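Local structure of A-adding tRNA nucleotidyltransferase (Aquifex aeolicus, 4WBY) at residues T77-I82 with K86-T91; R230-E233 with G238-W241. The protein adds the terminal adenosine to tRNA ending in CC, using ATP and magnesium, to complete the CCA end, this chain being its nucleotidyltransferase part. All coordinates share one frame; numbering follows the deposited sequence.

Interaction 1: residues T77-I82 with K86-T91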
ATOM      1  N   THR A  77      -4.247  -6.789  23.546  1.00 20.82           N
ATOM      2  CA  THR A  77      -5.026  -6.032  22.577  1.00 19.62           C
ATOM      3  C   THR A  77      -6.397  -6.636  22.349  1.00 17.78           C
ATOM      4  O   THR A  77      -6.608  -7.824  22.578  1.00 21.88           O
ATOM      5  CB  THR A  77      -4.321  -5.956  21.210  1.00 24.40           C
ATOM      6  OG1 THR A  77      -4.215  -7.277  20.657  1.00 30.17           O
ATOM      7  CG2 THR A  77      -2.938  -5.345  21.353  1.00 23.53           C
ATOM      8  N   ALA A  78      -7.323  -5.810  21.881  1.00 16.78           N
ATOM      9  CA  ALA A  78      -8.645  -6.286  21.477  1.00 16.97           C
ATOM     10  C   ALA A  78      -9.172  -5.460  20.313  1.00 17.04           C
ATOM     11  O   ALA A  78      -8.861  -4.280  20.189  1.00 18.25           O
ATOM     12  CB  ALA A  78      -9.621  -6.237  22.650  1.00 19.06           C
ATOM     13  N   HIS A  79      -9.978  -6.088  19.470  1.00 17.76           N
ATOM     14  CA  HIS A  79     -10.559  -5.430  18.310  1.00 19.48           C
ATOM     15  C   HIS A  79     -12.066  -5.604  18.310  1.00 17.49           C
ATOM     16  O   HIS A  79     -12.577  -6.655  18.712  1.00 17.77           O
ATOM     17  CB  HIS A  79      -9.967  -5.988  17.008  1.00 25.35           C
ATOM     18  CG  HIS A  79      -8.480  -5.849  16.908  1.00 33.89           C
ATOM     19  ND1 HIS A  79      -7.607  -6.672  17.588  1.00 39.57           N
ATOM     20  CD2 HIS A  79      -7.711  -4.980  16.211  1.00 38.99           C
ATOM     21  CE1 HIS A  79      -6.365  -6.320  17.308  1.00 40.93           C
ATOM     22  NE2 HIS A  79      -6.400  -5.295  16.475  1.00 40.80           N
ATOM     23  N   LEU A  80     -12.774  -4.561  17.888  1.00 16.15           N
ATOM     24  CA  LEU A  80     -14.220  -4.636  17.700  1.00 15.62           C
ATOM     25  C   LEU A  80     -14.642  -3.603  16.670  1.00 15.59           C
ATOM     26  O   LEU A  80     -13.873  -2.705  16.320  1.00 18.43           O
ATOM     27  CB  LEU A  80     -14.973  -4.425  19.019  1.00 17.01           C
ATOM     28  CG  LEU A  80     -14.713  -3.092  19.715  1.00 17.17           C
ATOM     29  CD1 LEU A  80     -15.959  -2.567  20.410  1.00 23.10           C
ATOM     30  CD2 LEU A  80     -13.590  -3.251  20.726  1.00 24.31           C
ATOM     31  N   LYS A  81     -15.854  -3.757  16.161  1.00 17.20           N
ATOM     32  CA  LYS A  81     -16.395  -2.842  15.176  1.00 17.04           C
ATOM     33  C   LYS A  81     -17.729  -2.321  15.691  1.00 16.69           C
ATOM     34  O   LYS A  81     -18.557  -3.095  16.165  1.00 19.20           O
ATOM     35  CB  LYS A  81     -16.567  -3.540  13.823  1.00 20.38           C
ATOM     36  CG  LYS A  81     -16.948  -2.602  12.681  1.00 26.52           C
ATOM     37  CD  LYS A  81     -16.951  -3.314  11.330  1.00 31.45           C
ATOM     38  CE  LYS A  81     -17.265  -2.344  10.196  1.00 35.61           C
ATOM     39  NZ  LYS A  81     -17.204  -2.993   8.853  1.00 38.89           N
ATOM     40  N   ILE A  82     -17.925  -1.012  15.618  1.00 17.04           N
ATOM     41  CA  ILE A  82     -19.196  -0.408  15.979  1.00 17.87           C
ATOM     42  C   ILE A  82     -19.654   0.430  14.789  1.00 18.66           C
ATOM     43  O   ILE A  82     -19.024   1.428  14.445  1.00 18.68           O
ATOM     44  CB  ILE A  82     -19.090   0.465  17.250  1.00 18.39           C
ATOM     45  CG1 ILE A  82     -18.688  -0.389  18.454  1.00 20.26           C
ATOM     46  CG2 ILE A  82     -20.427   1.136  17.536  1.00 21.83           C
ATOM     47  CD1 ILE A  82     -18.407   0.417  19.716  1.00 23.27           C
ATOM     48  N   LYS A  86     -13.949   0.754  12.899  1.00 16.60           N
ATOM     49  CA  LYS A  86     -13.137  -0.375  13.336  1.00 17.12           C
ATOM     50  C   LYS A  86     -12.207   0.107  14.431  1.00 17.22           C
ATOM     51  O   LYS A  86     -11.402   1.020  14.209  1.00 20.12           O
ATOM     52  CB  LYS A  86     -12.343  -0.975  12.173  1.00 21.54           C
ATOM     53  CG  LYS A  86     -13.240  -1.614  11.128  1.00 27.42           C
ATOM     54  CD  LYS A  86     -12.432  -2.195   9.977  1.00 35.23           C
ATOM     55  CE  LYS A  86     -11.527  -3.320  10.453  1.00 43.93           C
ATOM     56  NZ  LYS A  86     -10.814  -3.985   9.327  1.00 48.80           N
ATOM     57  N   LEU A  87     -12.327  -0.498  15.608  1.00 15.01           N
ATOM     58  CA  LEU A  87     -11.597  -0.059  16.784  1.00 15.35           C
ATOM     59  C   LEU A  87     -10.562  -1.078  17.245  1.00 13.87           C
ATOM     60  O   LEU A  87     -10.822  -2.285  17.289  1.00 17.79           O
ATOM     61  CB  LEU A  87     -12.572   0.227  17.930  1.00 16.54           C
ATOM     62  CG  LEU A  87     -13.750   1.143  17.600  1.00 16.19           C
ATOM     63  CD1 LEU A  87     -14.704   1.186  18.783  1.00 18.85           C
ATOM     64  CD2 LEU A  87     -13.285   2.547  17.211  1.00 18.72           C
ATOM     65  N   GLU A  88      -9.386  -0.581  17.603  1.00 14.50           N
ATOM     66  CA  GLU A  88      -8.372  -1.395  18.252  1.00 16.02           C
ATOM     67  C   GLU A  88      -8.025  -0.766  19.590  1.00 15.49           C
ATOM     68  O   GLU A  88      -7.862   0.452  19.677  1.00 17.88           O
ATOM     69  CB  GLU A  88      -7.116  -1.512  17.394  1.00 20.36           C
ATOM     70  CG  GLU A  88      -5.967  -2.167  18.137  1.00 28.85           C
ATOM     71  CD  GLU A  88      -4.662  -2.088  17.382  1.00 37.13           C
ATOM     72  OE1 GLU A  88      -4.566  -2.728  16.315  1.00 40.34           O
ATOM     73  OE2 GLU A  88      -3.736  -1.387  17.854  1.00 37.51           O
ATOM     74  N   PHE A  89      -7.915  -1.597  20.623  1.00 14.90           N
ATOM     75  CA  PHE A  89      -7.490  -1.169  21.946  1.00 15.21           C
ATOM     76  C   PHE A  89      -6.245  -1.942  22.339  1.00 16.40           C
ATOM     77  O   PHE A  89      -6.253  -3.169  22.329  1.00 20.34           O
ATOM     78  CB  PHE A  89      -8.603  -1.390  22.975  1.00 17.04           C
ATOM     79  CG  PHE A  89      -9.780  -0.502  22.771  1.00 17.41           C
ATOM     80  CD1 PHE A  89     -10.779  -0.848  21.876  1.00 17.59           C
ATOM     81  CD2 PHE A  89      -9.875   0.702  23.446  1.00 17.46           C
ATOM     82  CE1 PHE A  89     -11.855  -0.011  21.675  1.00 17.59           C
ATOM     83  CE2 PHE A  89     -10.946   1.544  23.241  1.00 17.44           C
ATOM     84  CZ  PHE A  89     -11.938   1.184  22.363  1.00 16.20           C
ATOM     85  N   ALA A  90      -5.181  -1.227  22.676  1.00 15.85           N
ATOM     86  CA  ALA A  90      -3.919  -1.858  23.032  1.00 16.56           C
ATOM     87  C   ALA A  90      -3.439  -1.353  24.375  1.00 17.03           C
ATOM     88  O   ALA A  90      -3.582  -0.183  24.695  1.00 18.49           O
ATOM     89  CB  ALA A  90      -2.855  -1.605  21.959  1.00 17.97           C
ATOM     90  N   THR A  91      -2.894  -2.258  25.169  1.00 18.27           N
ATOM     91  CA  THR A  91      -2.276  -1.898  26.432  1.00 18.14           C
ATOM     92  C   THR A  91      -0.953  -1.185  26.151  1.00 18.80           C
ATOM     93  O   THR A  91      -0.168  -1.640  25.319  1.00 20.99           O
ATOM     94  CB  THR A  91      -2.055  -3.157  27.298  1.00 21.80           C
ATOM     95  OG1 THR A  91      -3.317  -3.796  27.544  1.00 25.55           O
ATOM     96  CG2 THR A  91      -1.393  -2.814  28.624  1.00 23.39           C
TER

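Interaction 2: residues R230-E233 with G238-W241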
ATOM      1  N   ARG A 230      19.225   2.875  -2.553  1.00 17.01           N
ATOM      2  CA  ARG A 230      19.794   1.581  -2.947  1.00 17.62           C
ATOM      3  C   ARG A 230      19.255   0.416  -2.129  1.00 15.27           C
ATOM      4  O   ARG A 230      19.998  -0.511  -1.784  1.00 18.13           O
ATOM      5  CB  ARG A 230      21.321   1.617  -2.835  1.00 22.40           C
ATOM      6  CG  ARG A 230      21.964   2.765  -3.597  1.00 29.12           C
ATOM      7  CD  ARG A 230      23.467   2.788  -3.380  1.00 36.02           C
ATOM      8  NE  ARG A 230      24.094   3.973  -3.955  1.00 40.47           N
ATOM      9  CZ  ARG A 230      24.577   4.034  -5.190  1.00 45.15           C
ATOM     10  NH1 ARG A 230      24.497   2.977  -5.986  1.00 46.29           N
ATOM     11  NH2 ARG A 230      25.137   5.152  -5.633  1.00 46.95           N
ATOM     12  N   VAL A 231      17.958   0.427  -1.843  1.00 14.52           N
ATOM     13  CA  VAL A 231      17.435  -0.588  -0.947  1.00 14.77           C
ATOM     14  C   VAL A 231      17.082  -1.912  -1.642  1.00 16.09           C
ATOM     15  O   VAL A 231      17.285  -2.967  -1.050  1.00 17.17           O
ATOM     16  CB  VAL A 231      16.205  -0.080  -0.168  1.00 18.71           C
ATOM     17  CG1 VAL A 231      16.538   1.204   0.597  1.00 18.32           C
ATOM     18  CG2 VAL A 231      15.042   0.149  -1.080  1.00 21.36           C
ATOM     19  N   LEU A 232      16.586  -1.881  -2.884  1.00 17.06           N
ATOM     20  CA  LEU A 232      16.126  -3.121  -3.524  1.00 18.25           C
ATOM     21  C   LEU A 232      17.290  -4.064  -3.820  1.00 18.53           C
ATOM     22  O   LEU A 232      17.129  -5.286  -3.820  1.00 22.06           O
ATOM     23  CB  LEU A 232      15.360  -2.832  -4.815  1.00 19.70           C
ATOM     24  CG  LEU A 232      13.981  -2.204  -4.627  1.00 21.09           C
ATOM     25  CD1 LEU A 232      13.385  -1.814  -5.974  1.00 21.44           C
ATOM     26  CD2 LEU A 232      13.050  -3.150  -3.867  1.00 23.16           C
ATOM     27  N   GLU A 233      18.469  -3.487  -4.039  1.00 20.25           N
ATOM     28  CA  GLU A 233      19.681  -4.265  -4.272  1.00 21.81           C
ATOM     29  C   GLU A 233      20.052  -5.127  -3.064  1.00 20.59           C
ATOM     30  O   GLU A 233      20.759  -6.128  -3.201  1.00 24.20           O
ATOM     31  CB  GLU A 233      20.843  -3.329  -4.630  1.00 20.85           C
ATOM     32  CG  GLU A 233      20.657  -2.580  -5.957  1.00 22.13           C
ATOM     33  CD  GLU A 233      19.955  -1.226  -5.823  1.00 22.00           C
ATOM     34  OE1 GLU A 233      19.158  -1.018  -4.871  1.00 20.86           O
ATOM     35  OE2 GLU A 233      20.211  -0.360  -6.688  1.00 24.84           O
ATOM     36  N   GLY A 238      20.051 -10.358  -7.345  1.00 35.93           N
ATOM     37  CA  GLY A 238      20.264 -10.129  -8.761  1.00 36.46           C
ATOM     38  C   GLY A 238      19.548  -8.931  -9.362  1.00 34.45           C
ATOM     39  O   GLY A 238      19.614  -8.718 -10.576  1.00 36.21           O
ATOM     40  N   PHE A 239      18.863  -8.145  -8.534  1.00 29.46           N
ATOM     41  CA  PHE A 239      18.185  -6.964  -9.044  1.00 26.70           C
ATOM     42  C   PHE A 239      19.152  -5.810  -9.266  1.00 27.13           C
ATOM     43  O   PHE A 239      19.991  -5.531  -8.417  1.00 26.47           O
ATOM     44  CB  PHE A 239      17.074  -6.495  -8.098  1.00 24.37           C
ATOM     45  CG  PHE A 239      16.531  -5.140  -8.458  1.00 23.94           C
ATOM     46  CD1 PHE A 239      15.582  -4.999  -9.459  1.00 26.08           C
ATOM     47  CD2 PHE A 239      17.016  -4.003  -7.839  1.00 24.02           C
ATOM     48  CE1 PHE A 239      15.110  -3.750  -9.809  1.00 25.29           C
ATOM     49  CE2 PHE A 239      16.547  -2.755  -8.185  1.00 25.41           C
ATOM     50  CZ  PHE A 239      15.600  -2.623  -9.166  1.00 23.55           C
ATOM     51  N   GLN A 240      18.997  -5.127 -10.397  1.00 27.85           N
ATOM     52  CA  GLN A 240      19.727  -3.895 -10.683  1.00 29.89           C
ATOM     53  C   GLN A 240      18.822  -2.893 -11.396  1.00 28.16           C
ATOM     54  O   GLN A 240      18.029  -3.266 -12.265  1.00 29.30           O
ATOM     55  CB  GLN A 240      20.966  -4.168 -11.544  1.00 34.99           C
ATOM     56  CG  GLN A 240      22.030  -5.037 -10.887  1.00 42.63           C
ATOM     57  CD  GLN A 240      23.221  -5.288 -11.795  1.00 51.58           C
ATOM     58  OE1 GLN A 240      23.376  -4.635 -12.828  1.00 56.17           O
ATOM     59  NE2 GLN A 240      24.067  -6.240 -11.414  1.00 53.53           N
ATOM     60  N   TRP A 241      18.937  -1.624 -11.026  1.00 23.98           N
ATOM     61  CA  TRP A 241      18.286  -0.559 -11.776  1.00 23.41           C
ATOM     62  C   TRP A 241      19.002  -0.291 -13.092  1.00 25.82           C
ATOM     63  O   TRP A 241      20.206  -0.527 -13.220  1.00 29.43           O
ATOM     64  CB  TRP A 241      18.262   0.738 -10.977  1.00 22.76           C
ATOM     65  CG  TRP A 241      17.242   0.812  -9.899  1.00 19.80           C
ATOM     66  CD1 TRP A 241      17.430   0.548  -8.578  1.00 20.89           C
ATOM     67  CD2 TRP A 241      15.871   1.202 -10.044  1.00 18.27           C
ATOM     68  NE1 TRP A 241      16.257   0.750  -7.886  1.00 19.97           N
ATOM     69  CE2 TRP A 241      15.284   1.145  -8.765  1.00 18.89           C
ATOM     70  CE3 TRP A 241      15.083   1.595 -11.131  1.00 19.50           C
ATOM     71  CZ2 TRP A 241      13.953   1.474  -8.539  1.00 18.64           C
ATOM     72  CZ3 TRP A 241      13.755   1.910 -10.907  1.00 21.68           C
ATOM     73  CH2 TRP A 241      13.206   1.853  -9.622  1.00 20.58           C
TER
HETATM   74  O   HOH W   1      16.797   0.239  -5.008  1.00 18.42           O
HETATM   75  O   HOH W   2      21.079  -1.012  -9.142  1.00 27.21           O
HETATM   76  O   HOH W   3      21.002  -7.259  -5.900  1.00 52.42           O

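Interaction 1: residues T77-I82 with K86-T91
The beta hairpin of the head domain pairs strand 77-82 with residues 86-91 of strand 85-91, and on one of its faces His-79 and Glu-88 join in a His-carboxylate hydrogen bond. NE2 of His-79 donates to OE1 of Glu-88 over 3.2 Å; the bond is bent, with an N-H...O angle of 137°, OE1 is met on its anti side but tilted from the carboxylate plane, and ring and carboxylate stand nearly perpendicular. Glu-88 holds CG anti to its backbone N (chi1 171°) and stays extended, running alongside the imidazole so that its CB and CG line CD2. Four backbone bonds close the ladder, among them Leu-87 N to Leu-80 O at 2.8 Å. In the nucleotidyltransferase sheet, strand 85-91 continues parallel to strand 45-51, whose Asp-47 and Asp-45 touch Glu-88 and Lys-86 respectively; both aspartates are inferred magnesium ligands. Lys-81 and Lys-86 meet on this face through their methylenes, with the NZ atoms 6.5 Å apart. The reverse face is apolar: Leu-80 CD2 lies 3.8 Å from Phe-89 CE1, and Ile-82 CD1 reaches Leu-87 CD1 at 3.9 Å. Helices 54-65 and 7-22 cover this side, where Phe-89 also stacks on Phe-48.

Interaction 2: residues R230-E233 with G238-W241
Leu-232 and Phe-239 make the closest apolar contact between residues 230-233 and 238-241, with CB of Leu-232 lying 3.6 Å from CE2 of the phenyl ring. CD1 of the same leucine continues along the ring to CZ at 4.0 Å, and the two side chains cross at a slant. Phe-239 swings its CG away from its own amide (chi1 169°), which carries the ring partly between Leu-232 and the indole of Trp-241; past it, Leu-232 CD1 still meets Trp-241 CZ2 at 4.2 Å. The phenyl CZ sits 3.6 Å above one face of that indole, offset toward the rim.

Glu-233 comes to the indole at its edge, where OE2 lies 3.5 Å from CD1 of Trp-241, near the ring plane. The bend at chi2 (90°) swings the carboxylate toward the tryptophan, and two waters complete the link. The first accepts from Leu-232 N and from Trp-241 NE1 (3.0 Å) and donates to Glu-233 OE1 (2.7 Å). The second accepts from Trp-241 N and donates to OE2. Each carboxylate oxygen is thus tied to the tryptophan through a different water, which should limit rotation of the group.

The connection runs between helices 219-228 and 243-262. A Schellman motif with Arg-230 at C-prime ends the first helix. Leu-278 of helix 271-278 touches Leu-232, Phe-239 and Trp-241, while Val-231 packs on Ile-167 and Leu-168 of the ATP-binding segment. Replacing Phe-239 by an alanine would probably leave Leu-232 CB without its partner and strip the phenyl ring from one face of the indole.

Apolar contacts thus set the spacing of the two segments, whereas the carboxylate's water-mediated hold on Trp-241 is likely to be more adjustable than a direct bond.

Interaction 1 belongs to the sheet of the head domain, whereas interaction 2 lies within the connection between two helices; their centres are 39 Å apart, on opposite sides of the chain's centre, and they share no element. Both are partly buried. In the hairpin, direct main-chain bonds set the register, and the sheet separates an apolar, helix-covered face from a polar one beside the inferred metal ligands. Residues 230-233 and 238-241 have no such ladder: ring packing and bridging waters join them among helices. Interaction 1 lies against strand 45-51, which carries the inferred metal ligands; interaction 2 sits near helix 165-177, which carries ATP-binding residues.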